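Geranylgeranyl pyrophosphate synthetase (Pyrococcus horikoshii, PDB 1WY0) probably condenses isopentenyl diphosphate with allylic diphosphates to build geranylgeranyl diphosphate. Local coordinates at residues 206-217 with 304-315. Residues are numbered along the deposited sequence; the frame is centred on the assembly and turned at random.
Sequences WGRNVGIAFQIW and AEIAKDMIKKAN
Trp206 and Asn315 are joined by the hydrogen bond between two helices that otherwise pack mainly through apolar side chains, with Asn209 among them. Followed outward, Trp206 meets Ala314 first: its CB lies 3.8 Å from Ala314 O, and CG is about as far from that oxygen as from the Ala314 methyl. CD1 then comes 3.2 Å from Ala314 O, which lies at the ring edge, and also touches the Ala314 methyl, and NE1 reaches Asn315 OD1 at 3.0 Å. With CG opposite the backbone N and beside the carbonyl carbon (chi1 178°), the indole is carried to the C-terminal end of 304-315. The acceptor lies nearly in the ring plane, whereas the donor is tilted from the carbonyl plane of Asn315, and the N-H...O angle of 147° is moderately bent. Val210 CG2 lies over one indole face, toward its rim, and Leu330 and Ala334 of helix 325-336 also touch the ring.

Further along, Met310 enters as a knob among Asn209, Ile212, Ala213 and Ile216. Its CG passes 3.4 Å from Asn209 OD1, while the amide nitrogen of Asn209 is bonded to Ser205 O within its own helix. Ala213 and Ala307 let the backbones approach closely, their CA atoms 4.5 Å apart, and Ile311 CD1 reaches the Ala213 methyl. At the other end Trp217 CZ3 rests 4.0 Å from Ala304 CB, its NE1 bonded to Arg340 O.

Helices 197-224 and 299-315 thus form a near-antiparallel pair, their segment axes 8.4 Å apart, with Met310 as a knob in a hole of the facing helix, in the all-helical fold of polyprenyl synthetases.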
loop_
_atom_site.group_PDB
_atom_site.type_symbol
_atom_site.label_atom_id
_atom_site.label_comp_id
_atom_site.label_asym_id
_atom_site.label_seq_id
_atom_site.Cartn_x
_atom_site.Cartn_y
_atom_site.Cartn_z
ATOM N N TRP A 206 -11.566 -5.996 23.704
ATOM C CA TRP A 206 -12.461 -4.842 23.683
ATOM C C TRP A 206 -12.443 -4.133 22.327
ATOM O O TRP A 206 -13.456 -3.680 21.814
ATOM C CB TRP A 206 -12.016 -3.880 24.785
ATOM C CG TRP A 206 -12.855 -2.665 24.775
ATOM C CD1 TRP A 206 -14.034 -2.444 25.520
ATOM C CD2 TRP A 206 -12.593 -1.441 24.047
ATOM N NE1 TRP A 206 -14.540 -1.195 25.340
ATOM C CE2 TRP A 206 -13.625 -0.530 24.379
ATOM C CE3 TRP A 206 -11.596 -1.052 23.152
ATOM C CZ2 TRP A 206 -13.637 0.735 23.819
ATOM C CZ3 TRP A 206 -11.609 0.217 22.594
ATOM C CH2 TRP A 206 -12.641 1.112 22.924
ATOM N N GLY A 207 -11.225 -4.002 21.762
ATOM C CA GLY A 207 -11.101 -3.347 20.463
ATOM C C GLY A 207 -11.758 -4.176 19.358
ATOM O O GLY A 207 -12.462 -3.677 18.489
ATOM N N ARG A 208 -11.468 -5.486 19.394
ATOM C CA ARG A 208 -12.056 -6.384 18.409
ATOM C C ARG A 208 -13.583 -6.286 18.407
ATOM O O ARG A 208 -14.230 -6.140 17.377
ATOM C CB ARG A 208 -11.625 -7.807 18.760
ATOM C CG ARG A 208 -11.824 -8.782 17.601
ATOM C CD ARG A 208 -11.149 -8.287 16.319
ATOM N NE ARG A 208 -10.749 -9.420 15.480
ATOM C CZ ARG A 208 -9.461 -9.478 15.097
ATOM N NH1 ARG A 208 -8.608 -8.548 15.490
ATOM N NH2 ARG A 208 -9.061 -10.452 14.276
ATOM N N ASN A 209 -14.156 -6.406 19.620
ATOM C CA ASN A 209 -15.608 -6.405 19.754
ATOM C C ASN A 209 -16.226 -5.054 19.384
ATOM O O ASN A 209 -17.286 -4.968 18.778
ATOM C CB ASN A 209 -15.944 -6.745 21.205
ATOM C CG ASN A 209 -16.027 -8.240 21.362
ATOM O OD1 ASN A 209 -16.919 -8.898 20.837
ATOM N ND2 ASN A 209 -15.058 -8.785 22.119
ATOM N N VAL A 210 -15.595 -3.963 19.800
ATOM C CA VAL A 210 -16.132 -2.645 19.521
ATOM C C VAL A 210 -16.054 -2.378 18.020
ATOM O O VAL A 210 -17.019 -1.914 17.414
ATOM C CB VAL A 210 -15.356 -1.557 20.296
ATOM C CG1 VAL A 210 -15.708 -0.174 19.771
ATOM C CG2 VAL A 210 -15.701 -1.642 21.763
ATOM N N GLY A 211 -14.908 -2.690 17.426
ATOM C CA GLY A 211 -14.734 -2.490 15.998
ATOM C C GLY A 211 -15.825 -3.169 15.192
ATOM O O GLY A 211 -16.379 -2.583 14.259
ATOM N N ILE A 212 -16.156 -4.403 15.555
ATOM C CA ILE A 212 -17.185 -5.141 14.837
ATOM C C ILE A 212 -18.589 -4.602 15.103
ATOM O O ILE A 212 -19.353 -4.373 14.163
ATOM C CB ILE A 212 -17.109 -6.653 15.175
ATOM C CG1 ILE A 212 -15.887 -7.263 14.481
ATOM C CG2 ILE A 212 -18.369 -7.370 14.733
ATOM C CD1 ILE A 212 -15.671 -8.746 14.756
ATOM N N ALA A 213 -18.922 -4.375 16.369
ATOM C CA ALA A 213 -20.247 -3.873 16.732
ATOM C C ALA A 213 -20.565 -2.506 16.127
ATOM O O ALA A 213 -21.711 -2.222 15.799
ATOM C CB ALA A 213 -20.385 -3.814 18.251
ATOM N N PHE A 214 -19.556 -1.652 16.007
ATOM C CA PHE A 214 -19.603 -0.366 15.330
ATOM C C PHE A 214 -20.350 -0.471 14.003
ATOM O O PHE A 214 -21.383 0.150 13.790
ATOM C CB PHE A 214 -18.167 0.097 15.083
ATOM C CG PHE A 214 -18.169 1.359 14.271
ATOM C CD1 PHE A 214 -18.805 2.493 14.765
ATOM C CD2 PHE A 214 -17.532 1.394 13.042
ATOM C CE1 PHE A 214 -18.794 3.665 14.024
ATOM C CE2 PHE A 214 -17.524 2.575 12.305
ATOM C CZ PHE A 214 -18.152 3.715 12.793
ATOM N N GLN A 215 -19.690 -1.255 13.159
ATOM C CA GLN A 215 -20.164 -1.447 11.799
ATOM C C GLN A 215 -21.559 -2.073 11.779
ATOM O O GLN A 215 -22.426 -1.633 11.029
ATOM C CB GLN A 215 -19.186 -2.315 11.004
ATOM C CG GLN A 215 -19.534 -2.386 9.525
ATOM C CD GLN A 215 -19.601 -1.001 8.899
ATOM O OE1 GLN A 215 -18.612 -0.269 8.890
ATOM N NE2 GLN A 215 -20.773 -0.630 8.391
ATOM N N ILE A 216 -21.781 -3.090 12.605
ATOM C CA ILE A 216 -23.090 -3.739 12.657
ATOM C C ILE A 216 -24.184 -2.742 13.030
ATOM O O ILE A 216 -25.276 -2.774 12.468
ATOM C CB ILE A 216 -23.119 -4.897 13.687
ATOM C CG1 ILE A 216 -22.216 -6.044 13.226
ATOM C CG2 ILE A 216 -24.566 -5.393 13.871
ATOM C CD1 ILE A 216 -21.935 -7.059 14.327
ATOM N N TRP A 217 -23.891 -1.859 13.978
ATOM C CA TRP A 217 -24.864 -0.861 14.405
ATOM C C TRP A 217 -25.116 0.167 13.297
ATOM O O TRP A 217 -26.224 0.697 13.170
ATOM C CB TRP A 217 -24.378 -0.163 15.682
ATOM C CG TRP A 217 -25.426 0.695 16.324
ATOM C CD1 TRP A 217 -25.477 2.062 16.346
ATOM C CD2 TRP A 217 -26.585 0.239 17.033
ATOM N NE1 TRP A 217 -26.599 2.485 17.029
ATOM C CE2 TRP A 217 -27.295 1.385 17.460
ATOM C CE3 TRP A 217 -27.092 -1.029 17.350
ATOM C CZ2 TRP A 217 -28.488 1.302 18.189
ATOM C CZ3 TRP A 217 -28.280 -1.114 18.078
ATOM C CH2 TRP A 217 -28.964 0.050 18.489
ATOM N N ALA A 304 -29.017 -6.111 15.939
ATOM C CA ALA A 304 -28.955 -5.105 17.000
ATOM C C ALA A 304 -28.482 -5.749 18.308
ATOM O O ALA A 304 -27.645 -5.192 19.026
ATOM C CB ALA A 304 -30.326 -4.463 17.193
ATOM N N GLU A 305 -29.019 -6.930 18.602
ATOM C CA GLU A 305 -28.670 -7.654 19.821
ATOM C C GLU A 305 -27.227 -8.118 19.800
ATOM O O GLU A 305 -26.522 -8.014 20.803
ATOM C CB GLU A 305 -29.591 -8.865 20.006
ATOM C CG GLU A 305 -31.003 -8.492 20.394
ATOM C CD GLU A 305 -31.094 -7.089 20.968
ATOM O OE1 GLU A 305 -30.445 -6.818 22.002
ATOM O OE2 GLU A 305 -31.810 -6.252 20.375
ATOM N N ILE A 306 -26.789 -8.640 18.662
ATOM C CA ILE A 306 -25.415 -9.094 18.542
ATOM C C ILE A 306 -24.476 -7.940 18.854
ATOM O O ILE A 306 -23.505 -8.095 19.595
ATOM C CB ILE A 306 -25.122 -9.610 17.127
ATOM C CG1 ILE A 306 -25.804 -10.959 16.929
ATOM C CG2 ILE A 306 -23.629 -9.722 16.905
ATOM C CD1 ILE A 306 -25.540 -11.946 18.062
ATOM N N ALA A 307 -24.780 -6.777 18.287
ATOM C CA ALA A 307 -23.965 -5.589 18.505
ATOM C C ALA A 307 -23.920 -5.220 19.988
ATOM O O ALA A 307 -22.846 -4.960 20.536
ATOM C CB ALA A 307 -24.517 -4.427 17.692
ATOM N N LYS A 308 -25.085 -5.199 20.635
ATOM C CA LYS A 308 -25.153 -4.863 22.055
ATOM C C LYS A 308 -24.392 -5.876 22.905
ATOM O O LYS A 308 -23.675 -5.503 23.834
ATOM C CB LYS A 308 -26.610 -4.776 22.517
ATOM C CG LYS A 308 -27.214 -3.385 22.373
ATOM C CD LYS A 308 -28.623 -3.442 21.812
ATOM C CE LYS A 308 -29.661 -3.368 22.918
ATOM N NZ LYS A 308 -30.977 -3.939 22.493
ATOM N N ASP A 309 -24.543 -7.157 22.591
ATOM C CA ASP A 309 -23.837 -8.178 23.344
ATOM C C ASP A 309 -22.329 -7.970 23.258
ATOM O O ASP A 309 -21.634 -7.985 24.273
ATOM C CB ASP A 309 -24.201 -9.572 22.836
ATOM C CG ASP A 309 -25.632 -9.956 23.159
ATOM O OD1 ASP A 309 -26.250 -9.290 24.022
ATOM O OD2 ASP A 309 -26.137 -10.933 22.561
ATOM N N MET A 310 -21.820 -7.762 22.050
ATOM C CA MET A 310 -20.388 -7.552 21.867
ATOM C C MET A 310 -19.914 -6.340 22.664
ATOM O O MET A 310 -18.799 -6.312 23.177
ATOM C CB MET A 310 -20.081 -7.362 20.382
ATOM C CG MET A 310 -20.126 -8.653 19.596
ATOM S SD MET A 310 -20.129 -8.381 17.829
ATOM C CE MET A 310 -18.395 -8.140 17.546
ATOM N N ILE A 311 -20.774 -5.332 22.752
ATOM C CA ILE A 311 -20.465 -4.129 23.507
ATOM C C ILE A 311 -20.382 -4.496 24.989
ATOM O O ILE A 311 -19.465 -4.079 25.696
ATOM C CB ILE A 311 -21.563 -3.061 23.311
ATOM C CG1 ILE A 311 -21.413 -2.411 21.936
ATOM C CG2 ILE A 311 -21.483 -2.015 24.407
ATOM C CD1 ILE A 311 -19.977 -2.104 21.547
ATOM N N LYS A 312 -21.350 -5.276 25.455
ATOM C CA LYS A 312 -21.368 -5.690 26.852
ATOM C C LYS A 312 -20.133 -6.530 27.145
ATOM O O LYS A 312 -19.454 -6.319 28.141
ATOM C CB LYS A 312 -22.629 -6.500 27.155
ATOM C CG LYS A 312 -23.913 -5.675 27.171
ATOM C CD LYS A 312 -23.860 -4.533 28.185
ATOM C CE LYS A 312 -25.214 -3.821 28.269
ATOM N NZ LYS A 312 -25.227 -2.661 29.216
ATOM N N LYS A 313 -19.836 -7.477 26.262
ATOM C CA LYS A 313 -18.672 -8.328 26.454
ATOM C C LYS A 313 -17.383 -7.524 26.460
ATOM O O LYS A 313 -16.478 -7.807 27.237
ATOM C CB LYS A 313 -18.595 -9.392 25.361
ATOM C CG LYS A 313 -17.221 -10.040 25.257
ATOM C CD LYS A 313 -17.031 -11.088 26.351
ATOM C CE LYS A 313 -15.629 -11.693 26.342
ATOM N NZ LYS A 313 -15.027 -11.759 27.706
ATOM N N ALA A 314 -17.300 -6.522 25.592
ATOM C CA ALA A 314 -16.104 -5.687 25.493
ATOM C C ALA A 314 -15.791 -4.946 26.788
ATOM O O ALA A 314 -14.675 -5.013 27.295
ATOM C CB ALA A 314 -16.258 -4.695 24.357
ATOM N N ASN A 315 -16.772 -4.221 27.310
ATOM C CA ASN A 315 -16.585 -3.477 28.550
ATOM C C ASN A 315 -16.395 -4.443 29.719
ATOM O O ASN A 315 -15.551 -4.220 30.583
ATOM C CB ASN A 315 -17.789 -2.573 28.804
ATOM C CG ASN A 315 -17.878 -1.428 27.814
ATOM O OD1 ASN A 315 -16.867 -0.986 27.267
ATOM N ND2 ASN A 315 -19.093 -0.950 27.565
#